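Local coordinates for caspase-1 subunit p19/18 (PDB 1M72), which cleaves protein substrates as a cysteine endopeptidase of the caspase family and probably takes part in the caspase cascade that executes apoptosis, at residues C[40-45]-C[75-80]; C[46-51]-C[106-111]. One frame throughout, in Å; residues are numbered along the deposited sequence.

In the fold
Both contacts hold the loop that leaves strand 31-39 and runs to helix 54-67 in the caspase domain. Along the chain the order is 40-45, 46-51, 75-80, 106-111, so the contacts interlock. Their centres lie about 10 Å apart. Contact 1 ties the first half of the loop to the end of strand 70-76, at one edge of the sheet. Contact 2 ties the second half to the chain just past strand 98-106, at His108, which is probably catalytic. Glu41 O and Arg51 N probably hydrogen-bond at 2.9 Å, joining the two halves. Strands 31-39, 70-76 and 98-106 belong to one sheet, and the active site forms at this end of it.

Contact 1. Residues C[40-45]-C[75-80]; sequences HEHFDI and FPNLKS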
loop_
_atom_site.group_PDB
_atom_site.type_symbol
_atom_site.label_atom_id
_atom_site.label_comp_id
_atom_site.label_asym_id
_atom_site.label_seq_id
_atom_site.Cartn_x
_atom_site.Cartn_y
_atom_site.Cartn_z
ATOM N N HIS C 40 -3.917 -14.680 18.422
ATOM C CA HIS C 40 -4.855 -14.397 19.517
ATOM C C HIS C 40 -6.151 -15.105 19.364
ATOM O O HIS C 40 -6.918 -14.757 18.482
ATOM C CB HIS C 40 -5.167 -12.909 19.599
ATOM C CG HIS C 40 -4.004 -12.088 20.028
ATOM N ND1 HIS C 40 -3.654 -11.936 21.354
ATOM C CD2 HIS C 40 -3.049 -11.455 19.306
ATOM C CE1 HIS C 40 -2.531 -11.248 21.431
ATOM N NE2 HIS C 40 -2.144 -10.943 20.204
ATOM N N GLU C 41 -6.418 -16.071 20.238
ATOM C CA GLU C 41 -7.678 -16.824 20.140
ATOM C C GLU C 41 -8.743 -16.448 21.177
ATOM O O GLU C 41 -9.940 -16.493 20.904
ATOM C CB GLU C 41 -7.404 -18.341 20.222
ATOM C CG GLU C 41 -8.617 -19.245 19.820
ATOM C CD GLU C 41 -8.286 -20.750 19.842
ATOM O OE1 GLU C 41 -7.327 -21.165 20.559
ATOM O OE2 GLU C 41 -8.994 -21.517 19.147
ATOM N N HIS C 42 -8.292 -16.041 22.349
ATOM C CA HIS C 42 -9.212 -15.737 23.421
ATOM C C HIS C 42 -8.851 -14.391 24.028
ATOM O O HIS C 42 -7.694 -13.995 24.028
ATOM C CB HIS C 42 -9.122 -16.883 24.433
ATOM C CG HIS C 42 -9.296 -18.235 23.809
ATOM N ND1 HIS C 42 -8.300 -19.200 23.814
ATOM C CD2 HIS C 42 -10.359 -18.793 23.163
ATOM C CE1 HIS C 42 -8.751 -20.292 23.209
ATOM N NE2 HIS C 42 -9.996 -20.074 22.805
ATOM N N PHE C 43 -9.851 -13.698 24.552
ATOM C CA PHE C 43 -9.660 -12.368 25.113
ATOM C C PHE C 43 -10.263 -12.153 26.497
ATOM O O PHE C 43 -11.334 -12.678 26.784
ATOM C CB PHE C 43 -10.267 -11.337 24.151
ATOM C CG PHE C 43 -9.728 -11.442 22.740
ATOM C CD1 PHE C 43 -10.203 -12.425 21.866
ATOM C CD2 PHE C 43 -8.661 -10.624 22.326
ATOM C CE1 PHE C 43 -9.615 -12.610 20.602
ATOM C CE2 PHE C 43 -8.075 -10.795 21.074
ATOM C CZ PHE C 43 -8.546 -11.796 20.202
ATOM N N ASP C 44 -9.583 -11.358 27.331
ATOM C CA ASP C 44 -10.067 -11.021 28.667
ATOM C C ASP C 44 -10.932 -9.769 28.579
ATOM O O ASP C 44 -11.105 -9.074 29.563
ATOM C CB ASP C 44 -8.916 -10.761 29.655
ATOM C CG ASP C 44 -8.011 -11.978 29.848
ATOM O OD1 ASP C 44 -8.480 -13.120 29.648
ATOM O OD2 ASP C 44 -6.833 -11.783 30.215
ATOM N N ILE C 45 -11.462 -9.500 27.386
ATOM C CA ILE C 45 -12.361 -8.376 27.109
ATOM C C ILE C 45 -13.745 -9.005 26.843
ATOM O O ILE C 45 -13.966 -9.708 25.826
ATOM C CB ILE C 45 -11.885 -7.606 25.880
ATOM C CG1 ILE C 45 -10.525 -6.944 26.210
ATOM C CG2 ILE C 45 -12.958 -6.606 25.453
ATOM C CD1 ILE C 45 -9.542 -6.880 25.038
ATOM N N PHE C 75 3.562 -16.580 19.315
ATOM C CA PHE C 75 3.257 -16.094 20.660
ATOM C C PHE C 75 1.767 -16.143 20.842
ATOM O O PHE C 75 1.038 -15.268 20.341
ATOM C CB PHE C 75 3.735 -14.660 20.853
ATOM C CG PHE C 75 5.197 -14.550 20.960
ATOM C CD1 PHE C 75 5.957 -14.137 19.875
ATOM C CD2 PHE C 75 5.835 -14.874 22.150
ATOM C CE1 PHE C 75 7.353 -14.033 19.969
ATOM C CE2 PHE C 75 7.219 -14.780 22.261
ATOM C CZ PHE C 75 7.989 -14.354 21.164
ATOM N N PRO C 76 1.289 -17.166 21.577
ATOM C CA PRO C 76 -0.148 -17.306 21.793
ATOM C C PRO C 76 -0.728 -16.428 22.893
ATOM O O PRO C 76 -0.240 -16.430 24.032
ATOM C CB PRO C 76 -0.303 -18.809 22.070
ATOM C CG PRO C 76 0.924 -19.098 22.893
ATOM C CD PRO C 76 2.034 -18.280 22.205
ATOM N N ASN C 77 -1.741 -15.646 22.507
ATOM C CA ASN C 77 -2.489 -14.778 23.415
ATOM C C ASN C 77 -1.788 -13.882 24.412
ATOM O O ASN C 77 -2.115 -13.906 25.592
ATOM C CB ASN C 77 -3.493 -15.646 24.172
ATOM C CG ASN C 77 -4.395 -16.381 23.226
ATOM O OD1 ASN C 77 -5.070 -15.761 22.395
ATOM N ND2 ASN C 77 -4.391 -17.708 23.306
ATOM N N LEU C 78 -0.866 -13.059 23.947
ATOM C CA LEU C 78 -0.155 -12.192 24.842
ATOM C C LEU C 78 -0.962 -10.925 25.175
ATOM O O LEU C 78 -1.884 -10.544 24.443
ATOM C CB LEU C 78 1.190 -11.802 24.220
ATOM C CG LEU C 78 2.303 -12.822 23.895
ATOM C CD1 LEU C 78 3.584 -12.029 23.515
ATOM C CD2 LEU C 78 2.617 -13.749 25.124
ATOM N N LYS C 79 -0.614 -10.306 26.310
ATOM C CA LYS C 79 -1.191 -9.056 26.759
ATOM C C LYS C 79 -0.437 -7.975 25.960
ATOM O O LYS C 79 0.665 -8.218 25.456
ATOM C CB LYS C 79 -0.936 -8.861 28.252
ATOM C CG LYS C 79 -1.754 -9.804 29.148
ATOM C CD LYS C 79 -1.354 -9.698 30.608
ATOM C CE LYS C 79 -1.836 -8.389 31.225
ATOM N NZ LYS C 79 -1.475 -8.280 32.684
ATOM N N SER C 80 -1.012 -6.788 25.857
ATOM C CA SER C 80 -0.375 -5.738 25.090
ATOM C C SER C 80 1.084 -5.409 25.449
ATOM O O SER C 80 1.915 -5.112 24.570
ATOM C CB SER C 80 -1.216 -4.477 25.161
ATOM O OG SER C 80 -0.565 -3.425 24.476
HETATM O O HOH W 1 -5.313 -20.152 21.730
#
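The loop that follows strand 31-39 meets the turn joining strand 70-76 to helix 80-92, at the edge of the central caspase sheet. The backbones come closest at His40 and Asn77, whose CA atoms are 4.6 Å apart. Asn77 carries the contact. Its backbone has left-handed helical torsions (phi 47°, psi 54°), so the chain turns sharply after the strand. CG stands anti to the carbonyl carbon, and the amide reaches across to the loop. There OD1 accepts two backbone N-H groups in succession. Glu41 N lies 2.6 Å from Asn77 OD1, in the carbonyl plane and on a lone pair. His42 N is 3.2 Å from Asn77 OD1 and sits above that plane, but its N-H points almost straight at the oxygen (169°). The other end of the amide is bridged by water: the water accepts from Asn77 ND2 and donates to Glu41 OE1, at the end of an extended side chain.

In the caspase fold, parallel strands 70-76 and 31-39 are neighbours, and beyond their ends the Asn77 side chain links the two loops. The buried His40 ring fits against the turn. Its CE1 edge faces Leu78 O in the ring plane, with 3.2 Å between His40 CE1 and Leu78 O. Leu78 CB points away from the loop, and its side chain touches Phe86 and Ile83 of helix 80-92. Lys79 sits at that helix's N-cap position.

Contact 2. Residues C[46-51]-C[106-111]; sequences HSLKSR and LTHGEL
Segments 46-51 and 106-111 run roughly antiparallel where they touch, 152° apart, without pairing as strands. The CA atoms of Leu48 and His108 are 7.9 Å apart, so side chains fill the gap. This is the active site of the caspase fold: His108 is probably catalytic, and its side chain is about 6 Å from that of Cys150, the likely nucleophile. The His108 ring is gripped at one edge and over both faces. At the edge, His108 NE2 donates to Lys49 O at 2.9 Å, nearly straight (169°) and in the ring plane. This bond fixes the ring's rotation and would favour a proton on NE2. Leu48 CD2 covers one face. Over the opposite face lies the Arg51 chain, whose CD makes a CH-pi contact 3.7 Å from the centroid of the His108 ring. The Arg51 chain bends at chi3, and its guanidinium plane stands 84° from the imidazole plane. Arg51 NH1 hydrogen-bonds to His40 O. Arg51 NE pairs with an acidic side chain of the bound peptide, consistent with the caspase preference for aspartate at P1. Thr107 OG1 hydrogen-bonds to Tyr115 O. The guanidinium centre has Thr107 N directly over it, with Arg51 CZ 3.4 Å from Thr107 N.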
loop_
_atom_site.group_PDB
_atom_site.type_symbol
_atom_site.label_atom_id
_atom_site.label_comp_id
_atom_site.label_asym_id
_atom_site.label_seq_id
_atom_site.Cartn_x
_atom_site.Cartn_y
_atom_site.Cartn_z
ATOM N N HIS C 46 -14.676 -8.762 27.766
ATOM C CA HIS C 46 -15.994 -9.370 27.672
ATOM C C HIS C 46 -16.740 -9.271 26.339
ATOM O O HIS C 46 -17.462 -10.191 25.994
ATOM C CB HIS C 46 -16.897 -8.858 28.809
ATOM C CG HIS C 46 -18.264 -9.481 28.822
ATOM N ND1 HIS C 46 -18.478 -10.817 29.103
ATOM C CD2 HIS C 46 -19.484 -8.958 28.539
ATOM C CE1 HIS C 46 -19.766 -11.089 28.988
ATOM N NE2 HIS C 46 -20.399 -9.981 28.646
ATOM N N SER C 47 -16.563 -8.194 25.586
ATOM C CA SER C 47 -17.295 -8.033 24.334
ATOM C C SER C 47 -16.702 -8.740 23.113
ATOM O O SER C 47 -17.282 -8.727 22.015
ATOM C CB SER C 47 -17.438 -6.541 24.029
ATOM O OG SER C 47 -16.167 -5.903 24.062
ATOM N N LEU C 48 -15.544 -9.351 23.317
ATOM C CA LEU C 48 -14.853 -10.028 22.253
ATOM C C LEU C 48 -15.004 -11.549 22.333
ATOM O O LEU C 48 -14.607 -12.211 23.319
ATOM C CB LEU C 48 -13.356 -9.632 22.268
ATOM C CG LEU C 48 -12.973 -8.166 22.028
ATOM C CD1 LEU C 48 -11.455 -7.994 21.935
ATOM C CD2 LEU C 48 -13.603 -7.742 20.753
ATOM N N LYS C 49 -15.560 -12.101 21.265
ATOM C CA LYS C 49 -15.771 -13.540 21.168
ATOM C C LYS C 49 -14.472 -14.250 20.779
ATOM O O LYS C 49 -13.538 -13.622 20.273
ATOM C CB LYS C 49 -16.892 -13.800 20.153
ATOM C CG LYS C 49 -18.228 -13.251 20.670
ATOM C CD LYS C 49 -19.397 -13.384 19.663
ATOM C CE LYS C 49 -19.284 -12.399 18.515
ATOM N NZ LYS C 49 -20.619 -12.135 17.910
ATOM N N SER C 50 -14.390 -15.547 21.028
ATOM C CA SER C 50 -13.183 -16.262 20.660
ATOM C C SER C 50 -13.009 -16.360 19.138
ATOM O O SER C 50 -13.976 -16.363 18.358
ATOM C CB SER C 50 -13.143 -17.621 21.334
ATOM O OG SER C 50 -12.730 -17.430 22.679
ATOM N N ARG C 51 -11.762 -16.385 18.712
ATOM C CA ARG C 51 -11.492 -16.397 17.285
ATOM C C ARG C 51 -11.212 -17.826 16.763
ATOM O O ARG C 51 -10.131 -18.109 16.233
ATOM C CB ARG C 51 -10.312 -15.417 16.993
ATOM C CG ARG C 51 -10.609 -13.954 17.403
ATOM C CD ARG C 51 -9.559 -12.917 16.883
ATOM N NE ARG C 51 -9.328 -13.043 15.441
ATOM C CZ ARG C 51 -8.309 -13.723 14.909
ATOM N NH1 ARG C 51 -7.424 -14.320 15.699
ATOM N NH2 ARG C 51 -8.163 -13.811 13.594
ATOM N N LEU C 106 -2.674 -11.998 14.221
ATOM C CA LEU C 106 -3.980 -12.620 13.938
ATOM C C LEU C 106 -4.847 -12.275 15.168
ATOM O O LEU C 106 -4.645 -12.843 16.268
ATOM C CB LEU C 106 -3.807 -14.137 13.820
ATOM C CG LEU C 106 -2.583 -14.666 13.053
ATOM C CD1 LEU C 106 -2.527 -16.202 13.203
ATOM C CD2 LEU C 106 -2.681 -14.307 11.594
ATOM N N THR C 107 -5.806 -11.360 14.990
ATOM C CA THR C 107 -6.589 -10.890 16.146
ATOM C C THR C 107 -7.837 -10.065 15.785
ATOM O O THR C 107 -8.230 -10.008 14.621
ATOM C CB THR C 107 -5.643 -10.053 17.069
ATOM O OG1 THR C 107 -6.293 -9.776 18.307
ATOM C CG2 THR C 107 -5.239 -8.721 16.406
ATOM N N HIS C 108 -8.495 -9.475 16.787
ATOM C CA HIS C 108 -9.666 -8.603 16.533
ATOM C C HIS C 108 -9.146 -7.154 16.336
ATOM O O HIS C 108 -8.145 -6.754 16.934
ATOM C CB HIS C 108 -10.633 -8.559 17.721
ATOM C CG HIS C 108 -11.532 -9.749 17.839
ATOM N ND1 HIS C 108 -12.470 -10.074 16.881
ATOM C CD2 HIS C 108 -11.656 -10.675 18.821
ATOM C CE1 HIS C 108 -13.133 -11.148 17.270
ATOM N NE2 HIS C 108 -12.661 -11.532 18.445
ATOM N N GLY C 109 -9.858 -6.380 15.525
ATOM C CA GLY C 109 -9.483 -5.001 15.288
ATOM C C GLY C 109 -10.633 -4.054 14.950
ATOM O O GLY C 109 -11.789 -4.453 14.704
ATOM N N GLU C 110 -10.283 -2.773 14.970
ATOM C CA GLU C 110 -11.154 -1.655 14.639
ATOM C C GLU C 110 -10.246 -0.728 13.828
ATOM O O GLU C 110 -9.040 -0.988 13.701
ATOM C CB GLU C 110 -11.599 -0.954 15.915
ATOM C CG GLU C 110 -12.459 -1.857 16.802
ATOM C CD GLU C 110 -13.100 -1.107 17.967
ATOM O OE1 GLU C 110 -13.406 0.107 17.808
ATOM O OE2 GLU C 110 -13.304 -1.747 19.019
ATOM N N LEU C 111 -10.790 0.340 13.277
ATOM C CA LEU C 111 -9.936 1.215 12.486
ATOM C C LEU C 111 -8.855 1.789 13.405
ATOM O O LEU C 111 -9.175 2.321 14.473
ATOM C CB LEU C 111 -10.765 2.324 11.840
ATOM C CG LEU C 111 -10.022 3.406 11.055
ATOM C CD1 LEU C 111 -9.289 2.831 9.897
ATOM C CD2 LEU C 111 -11.043 4.444 10.590
#